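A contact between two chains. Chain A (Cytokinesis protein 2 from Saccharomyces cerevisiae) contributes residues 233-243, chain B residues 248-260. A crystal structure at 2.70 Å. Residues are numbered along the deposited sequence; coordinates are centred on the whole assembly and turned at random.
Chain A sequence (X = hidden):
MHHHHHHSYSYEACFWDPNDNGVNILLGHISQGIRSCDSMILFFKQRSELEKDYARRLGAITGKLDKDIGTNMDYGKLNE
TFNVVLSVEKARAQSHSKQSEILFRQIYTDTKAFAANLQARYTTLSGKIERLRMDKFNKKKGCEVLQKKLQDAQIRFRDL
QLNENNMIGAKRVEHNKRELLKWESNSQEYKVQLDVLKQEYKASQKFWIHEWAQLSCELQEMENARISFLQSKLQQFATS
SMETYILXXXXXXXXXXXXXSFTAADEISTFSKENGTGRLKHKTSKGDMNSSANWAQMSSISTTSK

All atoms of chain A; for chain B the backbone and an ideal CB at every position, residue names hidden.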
# COMPACT_ATOMS: atom_id res chain seq x y z
N LYS A 233 12.51 -15.38 10.43
CA LYS A 233 12.30 -13.97 10.13
C LYS A 233 11.35 -13.77 8.96
O LYS A 233 10.68 -12.75 8.86
CB LYS A 233 13.64 -13.28 9.84
CG LYS A 233 14.41 -12.90 11.09
CD LYS A 233 13.48 -12.40 12.18
CE LYS A 233 14.24 -12.08 13.45
NZ LYS A 233 13.32 -11.69 14.56
N LEU A 234 11.29 -14.76 8.07
CA LEU A 234 10.42 -14.66 6.90
C LEU A 234 8.97 -15.01 7.24
O LEU A 234 8.05 -14.59 6.54
CB LEU A 234 10.93 -15.55 5.77
CG LEU A 234 12.09 -14.94 4.97
CD1 LEU A 234 12.59 -15.90 3.90
CD2 LEU A 234 11.67 -13.62 4.36
N GLN A 235 8.75 -15.79 8.30
CA GLN A 235 7.38 -16.04 8.73
C GLN A 235 6.90 -14.81 9.49
O GLN A 235 5.80 -14.32 9.24
CB GLN A 235 7.28 -17.30 9.60
CG GLN A 235 6.11 -18.26 9.26
CD GLN A 235 4.70 -17.70 9.49
OE1 GLN A 235 4.51 -16.51 9.68
NE2 GLN A 235 3.71 -18.59 9.46
N GLN A 236 7.74 -14.30 10.38
CA GLN A 236 7.43 -13.06 11.10
C GLN A 236 7.05 -11.96 10.12
O GLN A 236 6.19 -11.13 10.40
CB GLN A 236 8.62 -12.62 11.95
CG GLN A 236 8.85 -13.49 13.16
CD GLN A 236 10.16 -13.17 13.85
OE1 GLN A 236 10.55 -12.01 13.95
NE2 GLN A 236 10.84 -14.20 14.32
N PHE A 237 7.70 -11.99 8.96
CA PHE A 237 7.34 -11.15 7.83
C PHE A 237 5.96 -11.53 7.28
O PHE A 237 5.08 -10.68 7.16
CB PHE A 237 8.41 -11.27 6.74
CG PHE A 237 8.01 -10.67 5.42
CD1 PHE A 237 8.01 -9.30 5.23
CD2 PHE A 237 7.68 -11.49 4.35
CE1 PHE A 237 7.66 -8.76 4.01
CE2 PHE A 237 7.33 -10.96 3.13
CZ PHE A 237 7.32 -9.59 2.96
N ALA A 238 5.78 -12.81 6.97
CA ALA A 238 4.54 -13.31 6.38
C ALA A 238 3.37 -13.29 7.35
O ALA A 238 2.22 -13.39 6.93
CB ALA A 238 4.75 -14.72 5.84
N THR A 239 3.65 -13.18 8.64
CA THR A 239 2.59 -13.13 9.65
C THR A 239 2.14 -11.69 9.88
O THR A 239 0.94 -11.41 9.94
CB THR A 239 3.05 -13.77 10.98
OG1 THR A 239 3.09 -15.19 10.84
CG2 THR A 239 2.09 -13.42 12.10
N SER A 240 3.11 -10.78 10.00
CA SER A 240 2.82 -9.36 10.17
C SER A 240 2.03 -8.82 8.99
O SER A 240 1.08 -8.06 9.17
CB SER A 240 4.12 -8.57 10.34
OG SER A 240 4.65 -8.74 11.64
N SER A 241 2.42 -9.22 7.79
CA SER A 241 1.71 -8.83 6.58
C SER A 241 0.33 -9.46 6.56
O SER A 241 -0.66 -8.82 6.22
CB SER A 241 2.50 -9.22 5.34
OG SER A 241 3.77 -8.59 5.32
N MSE A 242 0.26 -10.73 6.96
CA MSE A 242 -0.99 -11.48 7.00
C MSE A 242 -2.02 -10.80 7.90
O MSE A 242 -3.21 -10.76 7.57
CB MSE A 242 -0.75 -12.91 7.49
CG MSE A 242 -2.00 -13.75 7.56
SE MSE A 242 -2.78 -14.04 5.80
CE MSE A 242 -1.70 -15.58 5.26
N GLU A 243 -1.57 -10.28 9.03
CA GLU A 243 -2.46 -9.65 9.99
C GLU A 243 -3.13 -8.43 9.38
O GLU A 243 -4.30 -8.16 9.65
CB GLU A 243 -1.70 -9.27 11.26
CG GLU A 243 -1.50 -10.43 12.22
CD GLU A 243 -0.55 -10.09 13.36
OE1 GLU A 243 0.29 -9.18 13.18
OE2 GLU A 243 -0.66 -10.72 14.43
N UNK B 248 -3.79 -11.16 -1.55
CA UNK B 248 -2.59 -10.98 -0.75
C UNK B 248 -2.51 -12.00 0.38
O UNK B 248 -1.42 -12.41 0.78
CB UNK B 248 -2.55 -9.56 -0.18
N UNK B 249 -3.67 -12.42 0.87
CA UNK B 249 -3.72 -13.45 1.90
C UNK B 249 -3.27 -14.80 1.34
O UNK B 249 -2.51 -15.53 1.97
CB UNK B 249 -5.13 -13.56 2.48
N UNK B 250 -3.74 -15.12 0.13
CA UNK B 250 -3.41 -16.38 -0.52
C UNK B 250 -1.92 -16.49 -0.81
O UNK B 250 -1.34 -17.58 -0.74
CB UNK B 250 -4.21 -16.53 -1.82
N UNK B 251 -1.30 -15.36 -1.13
CA UNK B 251 0.12 -15.34 -1.45
C UNK B 251 0.98 -15.51 -0.20
O UNK B 251 2.04 -16.13 -0.26
CB UNK B 251 0.48 -14.03 -2.16
N UNK B 252 0.53 -14.96 0.92
CA UNK B 252 1.24 -15.14 2.18
C UNK B 252 0.99 -16.54 2.73
O UNK B 252 1.77 -17.05 3.54
CB UNK B 252 0.81 -14.08 3.20
N UNK B 253 -0.10 -17.17 2.30
CA UNK B 253 -0.33 -18.57 2.61
C UNK B 253 0.73 -19.41 1.92
O UNK B 253 1.31 -20.31 2.52
CB UNK B 253 -1.73 -19.01 2.19
N UNK B 254 0.98 -19.11 0.64
CA UNK B 254 2.02 -19.79 -0.13
C UNK B 254 3.36 -19.72 0.58
O UNK B 254 4.04 -20.73 0.75
CB UNK B 254 2.14 -19.18 -1.53
N UNK B 255 3.74 -18.51 0.98
CA UNK B 255 5.03 -18.27 1.62
C UNK B 255 5.13 -19.03 2.93
O UNK B 255 6.15 -19.65 3.22
CB UNK B 255 5.24 -16.77 1.86
N UNK B 256 4.07 -18.98 3.73
CA UNK B 256 4.01 -19.73 4.97
C UNK B 256 4.11 -21.24 4.71
O UNK B 256 4.86 -21.94 5.40
CB UNK B 256 2.72 -19.40 5.72
N UNK B 257 3.37 -21.73 3.72
CA UNK B 257 3.30 -23.16 3.42
C UNK B 257 4.63 -23.81 3.04
O UNK B 257 4.81 -25.02 3.23
CB UNK B 257 2.30 -23.38 2.28
N UNK B 258 5.53 -23.00 2.51
CA UNK B 258 6.83 -23.47 2.02
C UNK B 258 7.97 -23.18 2.97
O UNK B 258 9.03 -23.82 2.91
CB UNK B 258 7.14 -22.83 0.66
N UNK B 259 7.77 -22.18 3.82
CA UNK B 259 8.70 -21.94 4.92
C UNK B 259 8.64 -23.09 5.90
O UNK B 259 9.61 -23.39 6.59
CB UNK B 259 8.39 -20.62 5.63
N UNK B 260 7.48 -23.74 5.96
CA UNK B 260 7.28 -24.88 6.84
C UNK B 260 7.51 -26.21 6.13
O UNK B 260 7.32 -27.27 6.72
CB UNK B 260 5.87 -24.84 7.42

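The two helices run nearly antiparallel, at 157°, with axes 9.6 Å apart at closest approach, so chain B's successive turns meet chain A in reverse order.

Position 248 has nothing of chain A within 5.5 Å of its ideal CB, and many residues would do; it is Glu248(B). At 249 CA-to-CB points sideways, and the ideal CB lies 4.1 Å from Met242(A) SE. A flexible chain with an aliphatic stem could lie along the selenium and keep a polar end free. Gln249(B) does so, its CG 3.6 Å from Met242(A) SE. Positions 250 and 251 point away and sideways, with no partner from chain A near; polar residues suit them, and they are Thr250(B) and Lys251(B).

Position 252 points toward chain A, where the CA atoms of 252 and Ala238(A) are 5.6 Å apart. Its ideal CB is 3.6 Å from Met242(A) CE, and beyond lie Ser241(A) and the ring of Phe237(A). A long, unbranched apolar chain, or perhaps leucine, would suit. The residue is Met252(B), a selenomethionine whose m, m, t chain carries CE to 3.6 Å from Ser241(A) CB, while its SE sits 5.3 Å from the ring centroid of Phe237(A), in an oblique approach.

At 253 CA-to-CB points away, so a small or polar residue is plausible. Asp253(B) bends back, OD1 reaching 3.3 Å from Met242(A) CE, a contact with a methyl group rather than a polar partner. Position 254 is out of reach, so chain A sets no demand and almost any helix-compatible residue would do; it is Met254(B), also selenomethionine.

Position 255 points toward chain A, its ideal CB 4.5 Å from Ala238(A) CB. The small alanine and the neighbouring phenylalanine invite a branched aliphatic residue. Leu255(B) places CD2 3.8 Å from Ala238(A) CB and 4.0 Å from Phe237(A) CD2, at the ring edge.

At 256 the sideways ideal CB lies 4.0 Å from Gln235(A) NE2, with Ala238(A) CB also near; a compact residue, polar or not, would fit. Thr256(B) turns its CG2 to 3.3 Å from Gln235(A) NE2, while its OG1 donates a hydrogen bond to Met252(B) O (3.1 Å), satisfying the hydroxyl within its own helix.

Positions 257 and 258 are out of reach and could be polar: Asn257(B) and His258(B). Position 259 points toward Leu234(A) and the aliphatic part of Gln235(A), favouring leucine, isoleucine or methionine. Leu259(B) packs against both, CD2 3.7 Å from Leu234(A) CB, and CD1 3.5 Å from Gln235(A) N and 3.6 Å from Leu234(A) C. At 260, just past the helix, nothing of chain A lies within 5.5 Å of the ideal CB and the backbone angles exclude little, so many residues would do, polar ones readily; it is Asn260(B).

Chain B (248-260) EQTKMDMLTNHLN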
# COMPACT_ATOMS: atom_id res chain seq x y z
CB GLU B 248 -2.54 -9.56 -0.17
CG GLU B 248 -2.38 -8.48 -1.23
CD GLU B 248 -2.30 -7.08 -0.65
OE1 GLU B 248 -3.36 -6.53 -0.25
OE2 GLU B 248 -1.19 -6.51 -0.61
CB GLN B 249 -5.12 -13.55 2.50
CG GLN B 249 -5.32 -14.75 3.41
CD GLN B 249 -6.67 -14.74 4.10
OE1 GLN B 249 -7.63 -14.14 3.61
NE2 GLN B 249 -6.75 -15.39 5.26
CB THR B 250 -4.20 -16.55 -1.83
OG1 THR B 250 -5.60 -16.35 -1.58
CG2 THR B 250 -4.00 -17.94 -2.41
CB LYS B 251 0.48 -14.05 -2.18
CG LYS B 251 -0.19 -13.91 -3.53
CD LYS B 251 -0.08 -15.20 -4.32
CE LYS B 251 -0.53 -15.02 -5.76
NZ LYS B 251 -0.53 -16.31 -6.49
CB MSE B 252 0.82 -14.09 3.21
CG MSE B 252 1.16 -12.67 2.80
SE MSE B 252 3.08 -12.36 2.72
CE MSE B 252 3.09 -10.54 2.00
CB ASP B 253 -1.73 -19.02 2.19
CG ASP B 253 -2.79 -18.69 3.22
OD1 ASP B 253 -2.46 -18.64 4.43
OD2 ASP B 253 -3.96 -18.48 2.83
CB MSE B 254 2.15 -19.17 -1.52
CG MSE B 254 1.03 -19.48 -2.49
SE MSE B 254 1.69 -19.51 -4.32
CE MSE B 254 2.53 -17.76 -4.38
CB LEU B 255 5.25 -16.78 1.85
CG LEU B 255 6.60 -16.40 2.44
CD1 LEU B 255 7.72 -16.98 1.59
CD2 LEU B 255 6.75 -14.89 2.56
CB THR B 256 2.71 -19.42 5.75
OG1 THR B 256 2.76 -18.08 6.25
CG2 THR B 256 2.55 -20.38 6.91
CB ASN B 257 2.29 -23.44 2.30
CG ASN B 257 0.86 -23.26 2.74
OD1 ASN B 257 0.52 -23.53 3.89
ND2 ASN B 257 0.00 -22.83 1.82
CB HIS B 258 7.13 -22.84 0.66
CG HIS B 258 8.59 -22.82 0.32
ND1 HIS B 258 9.23 -23.90 -0.27
CD2 HIS B 258 9.54 -21.86 0.44
CE1 HIS B 258 10.49 -23.61 -0.46
NE2 HIS B 258 10.71 -22.37 -0.04
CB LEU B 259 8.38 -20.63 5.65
CG LEU B 259 8.78 -19.28 5.06
CD1 LEU B 259 8.09 -18.14 5.80
CD2 LEU B 259 10.29 -19.14 5.14
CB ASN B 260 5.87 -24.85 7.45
CG ASN B 260 5.70 -23.77 8.51
OD1 ASN B 260 6.48 -22.82 8.59
ND2 ASN B 260 4.66 -23.91 9.33
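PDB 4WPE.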